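Geranyltranstransferase (Methylococcus capsulatus, PDB 3TS7) probably catalyses the magnesium-dependent chain elongation that makes (2E,6E)-farnesyl diphosphate. Local coordinates at residues 223-235 against 255-269. Numbering follows the deposited sequence.
Sequences LAFQIQDDILDEE and NYPALLGLSGAKEKA
Ile227 is pressed over the face of Tyr256 in the all-helical isoprenoid synthase fold, where helix 223-235 runs nearly antiparallel to helix 262-269 (axes 9.1 Å apart) and the short helix 256-260 crosses it. Packing is tight here: Ile227 CG1 stands 3.4 Å from the Tyr256 ring centroid, only 3° off the normal, a CH-pi contact. With CG1 anti to the carbonyl carbon (chi1 -64°), the other branch, CG2, is turned to Ala269 CB at 3.7 Å. Ile227 is thus a knob among Tyr256, Ala265, Lys268 and Ala269. One turn on, Ile231 fills a second hole made by Pro257, Leu262, Ala265 and Lys266, and its CD1 reaches Lys266 N at 3.6 Å.

The N-terminus of helix 256-260 is held by polar bonds. Tyr256 N donates to Asp230 OD2 (3.1 Å, 164°), meeting the oxygen on its anti side, while Asn255, the N-cap residue, accepts from Ala258 N through OD1. The same Asp230 OD2 lies at the tyrosine ring edge. An alanine in place of Tyr256 would probably leave Ile227 CG1 without its aromatic cover and the bridging water without its hydroxyl partner.

Toward solvent the contact thins to the more exposed side chains of Glu234, Glu235 and Lys266. Glu234 and Pro257 lie alongside each other, pointing opposite ways, and Glu234 CG meets Leu262 CD1. Lys266 extends its chain to a salt bridge, NZ 3.3 Å from Glu235 OE1. At the other end, beside helix 177-201, one water spans the segments, 2.8 Å from both Tyr256 OH and Leu223 O, donating to the latter.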
loop_
_atom_site.group_PDB
_atom_site.type_symbol
_atom_site.label_atom_id
_atom_site.label_comp_id
_atom_site.label_asym_id
_atom_site.label_seq_id
_atom_site.Cartn_x
_atom_site.Cartn_y
_atom_site.Cartn_z
ATOM N N LEU B 223 11.308 9.032 -18.908
ATOM C CA LEU B 223 11.549 8.215 -20.096
ATOM C C LEU B 223 13.005 8.284 -20.519
ATOM O O LEU B 223 13.638 7.256 -20.765
ATOM C CB LEU B 223 10.631 8.645 -21.241
ATOM C CG LEU B 223 9.213 8.086 -21.168
ATOM C CD1 LEU B 223 8.293 8.909 -22.032
ATOM C CD2 LEU B 223 9.170 6.584 -21.557
ATOM N N ALA B 224 13.535 9.505 -20.555
ATOM C CA ALA B 224 14.899 9.761 -20.986
ATOM C C ALA B 224 15.954 9.022 -20.160
ATOM O O ALA B 224 16.885 8.468 -20.724
ATOM C CB ALA B 224 15.183 11.279 -21.005
ATOM N N PHE B 225 15.814 8.977 -18.833
ATOM C CA PHE B 225 16.896 8.371 -18.023
ATOM C C PHE B 225 17.004 6.846 -18.167
ATOM O O PHE B 225 18.100 6.259 -18.091
ATOM C CB PHE B 225 16.868 8.846 -16.546
ATOM C CG PHE B 225 16.156 7.915 -15.587
ATOM C CD1 PHE B 225 16.849 6.896 -14.939
ATOM C CD2 PHE B 225 14.815 8.089 -15.293
ATOM C CE1 PHE B 225 16.204 6.033 -14.032
ATOM C CE2 PHE B 225 14.158 7.229 -14.386
ATOM C CZ PHE B 225 14.853 6.209 -13.759
ATOM N N GLN B 226 15.867 6.210 -18.389
ATOM C CA GLN B 226 15.884 4.776 -18.631
ATOM C C GLN B 226 16.404 4.426 -20.031
ATOM O O GLN B 226 17.072 3.416 -20.190
ATOM C CB GLN B 226 14.531 4.174 -18.346
ATOM C CG GLN B 226 14.245 4.145 -16.864
ATOM C CD GLN B 226 12.943 3.494 -16.570
ATOM O OE1 GLN B 226 11.899 3.909 -17.071
ATOM N NE2 GLN B 226 12.983 2.452 -15.764
ATOM N N ILE B 227 16.130 5.283 -21.017
ATOM C CA ILE B 227 16.760 5.149 -22.334
ATOM C C ILE B 227 18.278 5.220 -22.135
ATOM O O ILE B 227 19.016 4.362 -22.621
ATOM C CB ILE B 227 16.300 6.223 -23.345
ATOM C CG1 ILE B 227 14.809 6.086 -23.649
ATOM C CG2 ILE B 227 17.105 6.090 -24.664
ATOM C CD1 ILE B 227 14.203 7.290 -24.386
ATOM N N GLN B 228 18.731 6.212 -21.366
ATOM C CA GLN B 228 20.159 6.349 -21.049
ATOM C C GLN B 228 20.770 5.187 -20.241
ATOM O O GLN B 228 21.929 4.814 -20.473
ATOM C CB GLN B 228 20.469 7.722 -20.422
ATOM C CG GLN B 228 21.964 8.044 -20.261
ATOM C CD GLN B 228 22.696 8.256 -21.580
ATOM O OE1 GLN B 228 22.096 8.614 -22.591
ATOM N NE2 GLN B 228 24.008 8.041 -21.567
ATOM N N ASP B 229 19.999 4.615 -19.313
ATOM C CA ASP B 229 20.397 3.370 -18.646
ATOM C C ASP B 229 20.718 2.273 -19.659
ATOM O O ASP B 229 21.729 1.587 -19.529
ATOM C CB ASP B 229 19.305 2.864 -17.693
ATOM C CG ASP B 229 19.322 3.567 -16.336
ATOM O OD1 ASP B 229 18.345 3.396 -15.570
ATOM O OD2 ASP B 229 20.301 4.285 -16.037
ATOM N N ASP B 230 19.850 2.114 -20.653
ATOM C CA ASP B 230 20.054 1.111 -21.700
ATOM C C ASP B 230 21.292 1.398 -22.545
ATOM O O ASP B 230 22.047 0.477 -22.846
ATOM C CB ASP B 230 18.814 0.995 -22.589
ATOM C CG ASP B 230 17.672 0.281 -21.898
ATOM O OD1 ASP B 230 17.847 -0.096 -20.721
ATOM O OD2 ASP B 230 16.605 0.106 -22.519
ATOM N N ILE B 231 21.495 2.675 -22.888
ATOM C CA ILE B 231 22.637 3.118 -23.683
ATOM C C ILE B 231 23.959 2.790 -22.993
ATOM O O ILE B 231 24.877 2.266 -23.633
ATOM C CB ILE B 231 22.536 4.612 -24.058
ATOM C CG1 ILE B 231 21.386 4.809 -25.042
ATOM C CG2 ILE B 231 23.841 5.124 -24.674
ATOM C CD1 ILE B 231 20.931 6.236 -25.183
ATOM N N LEU B 232 24.034 3.047 -21.688
ATOM C CA LEU B 232 25.259 2.784 -20.930
ATOM C C LEU B 232 25.523 1.279 -20.783
ATOM O O LEU B 232 26.671 0.835 -20.837
ATOM C CB LEU B 232 25.245 3.510 -19.577
ATOM C CG LEU B 232 25.232 5.048 -19.653
ATOM C CD1 LEU B 232 24.746 5.672 -18.344
ATOM C CD2 LEU B 232 26.578 5.637 -20.062
ATOM N N ASP B 233 24.444 0.515 -20.637
ATOM C CA ASP B 233 24.479 -0.947 -20.660
ATOM C C ASP B 233 24.983 -1.508 -21.994
ATOM O O ASP B 233 25.848 -2.389 -22.004
ATOM C CB ASP B 233 23.084 -1.511 -20.367
ATOM C CG ASP B 233 22.830 -1.711 -18.891
ATOM O OD1 ASP B 233 23.694 -1.347 -18.065
ATOM O OD2 ASP B 233 21.756 -2.247 -18.557
ATOM N N GLU B 234 24.433 -0.999 -23.102
ATOM C CA GLU B 234 24.818 -1.411 -24.454
ATOM C C GLU B 234 26.284 -1.090 -24.739
ATOM O O GLU B 234 27.013 -1.928 -25.276
ATOM C CB GLU B 234 23.905 -0.759 -25.499
ATOM C CG GLU B 234 24.510 -0.589 -26.910
ATOM C CD GLU B 234 24.511 -1.859 -27.738
ATOM O OE1 GLU B 234 23.803 -2.823 -27.377
ATOM O OE2 GLU B 234 25.219 -1.887 -28.767
ATOM N N GLU B 235 26.707 0.114 -24.358
ATOM C CA GLU B 235 28.099 0.537 -24.490
ATOM C C GLU B 235 29.059 -0.266 -23.618
ATOM O O GLU B 235 30.204 -0.483 -24.009
ATOM C CB GLU B 235 28.248 2.026 -24.174
ATOM C CG GLU B 235 27.942 2.934 -25.350
ATOM C CD GLU B 235 27.584 4.347 -24.927
ATOM O OE1 GLU B 235 27.113 5.110 -25.790
ATOM O OE2 GLU B 235 27.764 4.697 -23.739
ATOM N N ASN B 255 14.997 -3.624 -25.018
ATOM C CA ASN B 255 15.685 -2.396 -24.653
ATOM C C ASN B 255 15.697 -1.439 -25.837
ATOM O O ASN B 255 15.378 -1.825 -26.975
ATOM C CB ASN B 255 17.107 -2.668 -24.130
ATOM C CG ASN B 255 17.980 -3.403 -25.137
ATOM O OD1 ASN B 255 18.728 -2.786 -25.891
ATOM N ND2 ASN B 255 17.876 -4.721 -25.160
ATOM N N TYR B 256 16.046 -0.188 -25.556
ATOM C CA TYR B 256 15.993 0.861 -26.563
ATOM C C TYR B 256 17.036 0.731 -27.693
ATOM O O TYR B 256 16.668 0.896 -28.858
ATOM C CB TYR B 256 16.029 2.252 -25.912
ATOM C CG TYR B 256 14.770 2.624 -25.152
ATOM C CD1 TYR B 256 13.688 3.215 -25.813
ATOM C CD2 TYR B 256 14.661 2.385 -23.770
ATOM C CE1 TYR B 256 12.516 3.559 -25.124
ATOM C CE2 TYR B 256 13.486 2.732 -23.061
ATOM C CZ TYR B 256 12.427 3.328 -23.753
ATOM O OH TYR B 256 11.273 3.698 -23.093
ATOM N N PRO B 257 18.326 0.455 -27.367
ATOM C CA PRO B 257 19.247 0.318 -28.506
ATOM C C PRO B 257 19.014 -0.938 -29.356
ATOM O O PRO B 257 19.285 -0.903 -30.549
ATOM C CB PRO B 257 20.631 0.260 -27.846
ATOM C CG PRO B 257 20.432 0.815 -26.462
ATOM C CD PRO B 257 19.060 0.399 -26.088
ATOM N N ALA B 258 18.520 -2.024 -28.762
ATOM C CA ALA B 258 18.169 -3.222 -29.551
ATOM C C ALA B 258 17.050 -2.913 -30.537
ATOM O O ALA B 258 17.101 -3.319 -31.690
ATOM C CB ALA B 258 17.784 -4.399 -28.659
ATOM N N LEU B 259 16.062 -2.158 -30.079
ATOM C CA LEU B 259 14.930 -1.770 -30.890
ATOM C C LEU B 259 15.240 -0.698 -31.950
ATOM O O LEU B 259 14.710 -0.745 -33.066
ATOM C CB LEU B 259 13.854 -1.244 -29.956
ATOM C CG LEU B 259 12.471 -1.003 -30.513
ATOM C CD1 LEU B 259 11.993 -2.298 -31.110
ATOM C CD2 LEU B 259 11.592 -0.575 -29.353
ATOM N N LEU B 260 16.076 0.275 -31.602
ATOM C CA LEU B 260 16.220 1.458 -32.452
ATOM C C LEU B 260 17.604 1.619 -33.058
ATOM O O LEU B 260 17.800 2.481 -33.904
ATOM C CB LEU B 260 15.866 2.730 -31.668
ATOM C CG LEU B 260 14.481 2.847 -31.036
ATOM C CD1 LEU B 260 14.497 3.885 -29.920
ATOM C CD2 LEU B 260 13.424 3.185 -32.075
ATOM N N GLY B 261 18.558 0.801 -32.620
ATOM C CA GLY B 261 19.969 1.090 -32.863
ATOM C C GLY B 261 20.468 2.045 -31.793
ATOM O O GLY B 261 19.674 2.771 -31.175
ATOM N N LEU B 262 21.781 2.038 -31.570
ATOM C CA LEU B 262 22.402 2.898 -30.568
ATOM C C LEU B 262 22.205 4.399 -30.863
ATOM O O LEU B 262 21.874 5.161 -29.955
ATOM C CB LEU B 262 23.883 2.545 -30.392
ATOM C CG LEU B 262 24.721 3.309 -29.353
ATOM C CD1 LEU B 262 24.267 3.033 -27.914
ATOM C CD2 LEU B 262 26.197 2.980 -29.516
ATOM N N SER B 263 22.371 4.804 -32.124
ATOM C CA SER B 263 22.163 6.202 -32.536
ATOM C C SER B 263 20.701 6.632 -32.420
ATOM O O SER B 263 20.410 7.761 -32.021
ATOM C CB SER B 263 22.623 6.436 -33.984
ATOM O OG SER B 263 23.303 5.307 -34.488
ATOM N N GLY B 264 19.785 5.743 -32.793
ATOM C CA GLY B 264 18.357 6.001 -32.616
ATOM C C GLY B 264 17.956 6.141 -31.144
ATOM O O GLY B 264 17.117 6.970 -30.809
ATOM N N ALA B 265 18.544 5.313 -30.281
ATOM C CA ALA B 265 18.333 5.389 -28.831
ATOM C C ALA B 265 18.903 6.689 -28.261
ATOM O O ALA B 265 18.216 7.402 -27.533
ATOM C CB ALA B 265 18.952 4.191 -28.138
ATOM N N LYS B 266 20.139 7.003 -28.629
ATOM C CA LYS B 266 20.767 8.291 -28.284
ATOM C C LYS B 266 19.952 9.496 -28.677
ATOM O O LYS B 266 19.791 10.399 -27.864
ATOM C CB LYS B 266 22.164 8.398 -28.874
ATOM C CG LYS B 266 23.182 7.632 -28.081
ATOM C CD LYS B 266 24.564 7.819 -28.645
ATOM C CE LYS B 266 25.532 6.983 -27.854
ATOM N NZ LYS B 266 26.858 6.866 -28.513
ATOM N N GLU B 267 19.430 9.503 -29.905
ATOM C CA GLU B 267 18.588 10.603 -30.401
ATOM C C GLU B 267 17.253 10.703 -29.678
ATOM O O GLU B 267 16.745 11.810 -29.441
ATOM C CB GLU B 267 18.324 10.438 -31.900
ATOM C CG GLU B 267 17.523 11.578 -32.553
ATOM C CD GLU B 267 16.881 11.170 -33.872
ATOM O OE1 GLU B 267 15.657 11.381 -34.028
ATOM O OE2 GLU B 267 17.597 10.633 -34.749
ATOM N N LYS B 268 16.652 9.550 -29.382
ATOM C CA LYS B 268 15.393 9.528 -28.630
ATOM C C LYS B 268 15.537 10.131 -27.217
ATOM O O LYS B 268 14.680 10.909 -26.794
ATOM C CB LYS B 268 14.806 8.110 -28.527
ATOM C CG LYS B 268 13.328 8.117 -28.161
ATOM C CD LYS B 268 12.428 7.770 -29.342
ATOM C CE LYS B 268 12.360 8.860 -30.408
ATOM N NZ LYS B 268 10.983 8.996 -30.949
ATOM N N ALA B 269 16.598 9.763 -26.503
ATOM C CA ALA B 269 16.855 10.346 -25.164
ATOM C C ALA B 269 17.048 11.867 -25.255
ATOM O O ALA B 269 16.444 12.633 -24.495
ATOM C CB ALA B 269 18.055 9.707 -24.534
HETATM O O HOH W 1 12.314 4.794 -20.754
#